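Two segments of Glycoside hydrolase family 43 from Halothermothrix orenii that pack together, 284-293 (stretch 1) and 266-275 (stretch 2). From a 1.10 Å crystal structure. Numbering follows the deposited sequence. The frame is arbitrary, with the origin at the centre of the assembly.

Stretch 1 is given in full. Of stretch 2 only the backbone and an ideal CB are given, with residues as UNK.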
# COMPACT_ATOMS: atom_id res chain seq x y z
N ASP A 284 -8.41 -13.77 -0.28
CA ASP A 284 -7.68 -14.25 -1.45
C ASP A 284 -7.82 -13.21 -2.55
O ASP A 284 -8.87 -13.11 -3.19
CB ASP A 284 -8.23 -15.59 -1.91
CG ASP A 284 -7.41 -16.20 -3.04
OD1 ASP A 284 -6.62 -15.49 -3.68
OD2 ASP A 284 -7.59 -17.41 -3.33
N ARG A 285 -6.77 -12.41 -2.73
CA ARG A 285 -6.75 -11.38 -3.77
C ARG A 285 -5.61 -11.64 -4.75
O ARG A 285 -4.75 -12.50 -4.52
CB ARG A 285 -6.71 -9.99 -3.15
CG ARG A 285 -8.04 -9.70 -2.43
CD ARG A 285 -7.95 -8.98 -1.14
NE ARG A 285 -7.01 -9.55 -0.19
CZ ARG A 285 -6.61 -8.84 0.85
NH1 ARG A 285 -7.10 -7.63 1.01
NH2 ARG A 285 -5.73 -9.32 1.70
N THR A 286 -5.64 -10.89 -5.84
CA THR A 286 -4.75 -11.10 -6.96
C THR A 286 -4.27 -9.74 -7.48
O THR A 286 -4.90 -8.72 -7.24
CB THR A 286 -5.44 -11.96 -8.04
OG1 THR A 286 -4.50 -12.36 -9.04
CG2 THR A 286 -6.58 -11.22 -8.68
N VAL A 287 -3.14 -9.73 -8.17
CA VAL A 287 -2.44 -8.53 -8.58
C VAL A 287 -2.88 -8.04 -9.96
O VAL A 287 -3.05 -8.84 -10.88
CB VAL A 287 -0.91 -8.80 -8.59
CG1 VAL A 287 -0.14 -7.58 -9.05
CG2 VAL A 287 -0.42 -9.24 -7.22
N ASN A 288 -3.02 -6.72 -10.09
CA ASN A 288 -3.45 -6.06 -11.32
C ASN A 288 -2.65 -4.79 -11.52
O ASN A 288 -2.17 -4.20 -10.55
CB ASN A 288 -4.92 -5.66 -11.26
CG ASN A 288 -5.82 -6.81 -10.91
OD1 ASN A 288 -6.27 -7.55 -11.78
ND2 ASN A 288 -6.02 -7.02 -9.63
N ILE A 289 -2.54 -4.36 -12.77
CA ILE A 289 -1.96 -3.05 -13.09
C ILE A 289 -2.89 -2.30 -14.03
O ILE A 289 -3.64 -2.90 -14.81
CB ILE A 289 -0.55 -3.16 -13.71
CG1 ILE A 289 -0.59 -3.77 -15.11
CG2 ILE A 289 0.38 -3.94 -12.77
CD1 ILE A 289 0.77 -3.85 -15.76
N ASP A 290 -2.84 -0.97 -13.98
CA ASP A 290 -3.51 -0.17 -15.00
C ASP A 290 -2.89 1.22 -15.04
O ASP A 290 -2.21 1.65 -14.12
CB ASP A 290 -5.04 -0.10 -14.75
CG ASP A 290 -5.83 -1.24 -15.41
OD1 ASP A 290 -5.59 -1.53 -16.61
OD2 ASP A 290 -6.73 -1.80 -14.73
N ARG A 291 -3.13 1.92 -16.14
CA ARG A 291 -2.54 3.23 -16.36
C ARG A 291 -3.16 4.29 -15.46
O ARG A 291 -4.37 4.35 -15.31
CB ARG A 291 -2.68 3.62 -17.83
CG ARG A 291 -1.72 2.83 -18.71
CD ARG A 291 -1.86 3.15 -20.21
NE ARG A 291 -0.67 2.62 -20.90
CZ ARG A 291 -0.51 1.37 -21.32
NH1 ARG A 291 -1.49 0.49 -21.29
NH2 ARG A 291 0.67 1.01 -21.82
N LEU A 292 -2.27 5.10 -14.89
CA LEU A 292 -2.60 6.18 -13.97
C LEU A 292 -2.08 7.47 -14.59
O LEU A 292 -0.96 7.50 -15.08
CB LEU A 292 -1.87 5.92 -12.65
CG LEU A 292 -2.13 6.89 -11.51
CD1 LEU A 292 -3.54 6.69 -10.97
CD2 LEU A 292 -1.12 6.68 -10.41
N TYR A 293 -2.88 8.54 -14.57
CA TYR A 293 -2.46 9.79 -15.20
C TYR A 293 -3.22 10.96 -14.60
O TYR A 293 -4.25 10.78 -13.97
CB TYR A 293 -2.69 9.73 -16.72
CG TYR A 293 -4.14 9.57 -17.13
CD1 TYR A 293 -4.76 8.33 -17.09
CD2 TYR A 293 -4.88 10.66 -17.59
CE1 TYR A 293 -6.09 8.17 -17.47
CE2 TYR A 293 -6.20 10.51 -17.99
CZ TYR A 293 -6.80 9.26 -17.92
OH TYR A 293 -8.12 9.09 -18.30
N UNK A 266 8.11 6.52 -18.97
CA UNK A 266 7.24 7.51 -19.58
C UNK A 266 5.81 7.58 -19.07
O UNK A 266 5.13 8.57 -19.36
CB UNK A 266 7.20 7.25 -21.09
N UNK A 267 5.35 6.57 -18.34
CA UNK A 267 3.95 6.55 -17.90
C UNK A 267 3.84 5.82 -16.56
O UNK A 267 4.61 4.90 -16.27
CB UNK A 267 3.06 5.88 -18.95
N UNK A 268 2.87 6.23 -15.76
CA UNK A 268 2.62 5.65 -14.45
C UNK A 268 1.61 4.50 -14.54
O UNK A 268 0.67 4.52 -15.34
CB UNK A 268 2.12 6.72 -13.48
N UNK A 269 1.83 3.52 -13.66
CA UNK A 269 0.88 2.44 -13.43
C UNK A 269 0.51 2.39 -11.96
O UNK A 269 1.37 2.46 -11.08
CB UNK A 269 1.46 1.10 -13.89
N UNK A 270 -0.79 2.22 -11.72
CA UNK A 270 -1.28 1.81 -10.42
C UNK A 270 -1.24 0.28 -10.36
O UNK A 270 -1.58 -0.40 -11.33
CB UNK A 270 -2.69 2.34 -10.17
N UNK A 271 -0.77 -0.24 -9.23
CA UNK A 271 -0.69 -1.67 -8.97
C UNK A 271 -1.64 -1.92 -7.81
O UNK A 271 -1.49 -1.31 -6.76
CB UNK A 271 0.74 -2.13 -8.66
N UNK A 272 -2.63 -2.77 -8.00
CA UNK A 272 -3.72 -2.91 -7.04
C UNK A 272 -4.21 -4.35 -7.00
O UNK A 272 -4.01 -5.11 -7.95
CB UNK A 272 -4.87 -1.97 -7.39
N UNK A 273 -4.86 -4.72 -5.91
CA UNK A 273 -5.44 -6.04 -5.83
C UNK A 273 -6.93 -6.02 -6.13
O UNK A 273 -7.58 -4.99 -6.04
CB UNK A 273 -5.19 -6.64 -4.45
N UNK A 274 -7.44 -7.18 -6.53
CA UNK A 274 -8.88 -7.44 -6.63
C UNK A 274 -9.14 -8.84 -6.07
O UNK A 274 -8.23 -9.64 -5.91
CB UNK A 274 -9.37 -7.32 -8.07
N UNK A 275 -10.40 -9.17 -5.80
CA UNK A 275 -10.69 -10.50 -5.28
C UNK A 275 -10.44 -11.55 -6.34
O UNK A 275 -10.86 -11.42 -7.49
CB UNK A 275 -12.13 -10.58 -4.78

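Stretch 2 runs antiparallel to stretch 1, and its backbone at 270, 272 and 274 is paired with stretch 1 by N-H...O bonds, such as those from 270 N to Asp 290 O and from 272 N to Asn 288 O.

Position 266 lies beyond the reach of stretch 1, so stretch 1 sets no limit on it, and many side chains would do as far as stretch 1 is concerned; it is Ser 266.

At 267 the CB points toward stretch 1, but the nearest visible group, Arg 291 NE, is 5.3 Å from it. An acidic side chain long enough to cross that gap would suit, with Glu a better match in length than Asp. The residue is Glu 267, which forms a salt bridge through two contacts: Arg 291 NE to Glu 267 OE1 and Arg 291 NH2 to Glu 267 OE2, both 2.9 Å.

Position 268 shares a face of the sheet with Leu 292, whose side chain offers only carbon, so an aliphatic residue is expected. Leu 268 meets it CB to CB, at 4.1 Å. A water bridges the strand end, giving to Leu 292 O (2.8 Å) and accepting from Leu 268 N (2.9 Å).

At 269 the CB points sideways, 4.7 Å from Ile 289 CB. With Ile 289 and the aliphatic part of Arg 291 nearby, a large apolar or aromatic side chain could reach both. Phe 269 does so: its CD2 is 4.0 Å from Ile 289 CD1 and its CZ 3.7 Å from Arg 291 CG, while CZ also lies over one face of the guanidinium.

Position 270 points to the face carrying Asp 290 and Leu 292, its CB 4.4 Å from Leu 292 CB. The extended backbone (-86/136) favours a beta-branched residue, and Val or Ile would fit. Val 270 keeps that CB-CB contact at 4.4 Å.

Position 271 turns to the other face, where Val 287 and Ile 289 present methyls; Val, Ile or Leu would serve. Val 271 touches both, CG1 to Val 287 CG1 and CG2 to Ile 289 CG2, each at 4.1 Å.

From 272, Asn 288 is close and the Asp 290 carboxylate lies farther along the same face. A long side chain ending in a donor is called for: Tyr, or perhaps Lys or Arg. Tyr 272 lays its ring against Asn 288 CB, 3.6 Å from the ring centroid, and its OH donates to Asp 290 OD2 at 2.6 Å.

At 273, the CB is 3.9 Å from Arg 285 CB. A flat ring could lie along the arginine chain, though an aliphatic group would also fit. His 273 takes Arg 285 CD over its face, 3.9 Å from the centroid.

At 274 Asn 288 ND2, a donor, is 3.7 Å from the CB, so a short acceptor suits: Thr, Ser or Asp. Thr 274 OG1 accepts from Asn 288 ND2 at 3.0 Å.

Position 275 points away, so many side chains would do as far as stretch 1 is concerned. His 275 touches Arg 285, ND1 to CG at 3.8 Å.

Stretch 2 266-275: SELFVVYHTH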
# COMPACT_ATOMS: atom_id res chain seq x y z
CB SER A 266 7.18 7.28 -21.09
OG SER A 266 6.42 6.12 -21.38
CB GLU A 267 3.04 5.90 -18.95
CG GLU A 267 3.39 4.46 -19.25
CD GLU A 267 2.50 3.80 -20.29
OE1 GLU A 267 1.55 4.44 -20.80
OE2 GLU A 267 2.77 2.62 -20.60
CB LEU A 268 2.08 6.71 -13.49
CG LEU A 268 3.00 7.88 -13.16
CD1 LEU A 268 2.28 8.84 -12.22
CD2 LEU A 268 4.33 7.41 -12.54
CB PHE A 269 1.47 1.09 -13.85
CG PHE A 269 1.35 0.83 -15.32
CD1 PHE A 269 2.25 1.39 -16.21
CD2 PHE A 269 0.30 0.09 -15.82
CE1 PHE A 269 2.11 1.20 -17.57
CE2 PHE A 269 0.15 -0.09 -17.18
CZ PHE A 269 1.06 0.46 -18.05
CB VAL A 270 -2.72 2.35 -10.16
CG1 VAL A 270 -3.73 1.91 -11.22
CG2 VAL A 270 -3.20 1.97 -8.79
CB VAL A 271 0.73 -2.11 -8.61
CG1 VAL A 271 0.76 -3.61 -8.42
CG2 VAL A 271 1.75 -1.66 -9.68
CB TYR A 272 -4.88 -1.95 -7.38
CG TYR A 272 -5.51 -2.20 -8.74
CD1 TYR A 272 -4.93 -1.72 -9.91
CD2 TYR A 272 -6.68 -2.93 -8.84
CE1 TYR A 272 -5.51 -1.95 -11.15
CE2 TYR A 272 -7.27 -3.16 -10.08
CZ TYR A 272 -6.68 -2.69 -11.23
OH TYR A 272 -7.30 -2.96 -12.43
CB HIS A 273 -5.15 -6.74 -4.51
CG HIS A 273 -5.77 -6.13 -3.29
ND1 HIS A 273 -7.10 -5.81 -3.10
CD2 HIS A 273 -5.15 -5.88 -2.13
CE1 HIS A 273 -7.24 -5.35 -1.85
NE2 HIS A 273 -6.07 -5.40 -1.25
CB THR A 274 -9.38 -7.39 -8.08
OG1 THR A 274 -8.62 -8.31 -8.87
CG2 THR A 274 -9.27 -6.00 -8.67
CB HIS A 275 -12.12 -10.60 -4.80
CG HIS A 275 -12.43 -9.66 -3.69
ND1 HIS A 275 -11.86 -9.70 -2.44
CD2 HIS A 275 -13.28 -8.61 -3.68
CE1 HIS A 275 -12.36 -8.71 -1.71
NE2 HIS A 275 -13.24 -8.05 -2.44
O HOH W 1 1.24 8.56 -16.40
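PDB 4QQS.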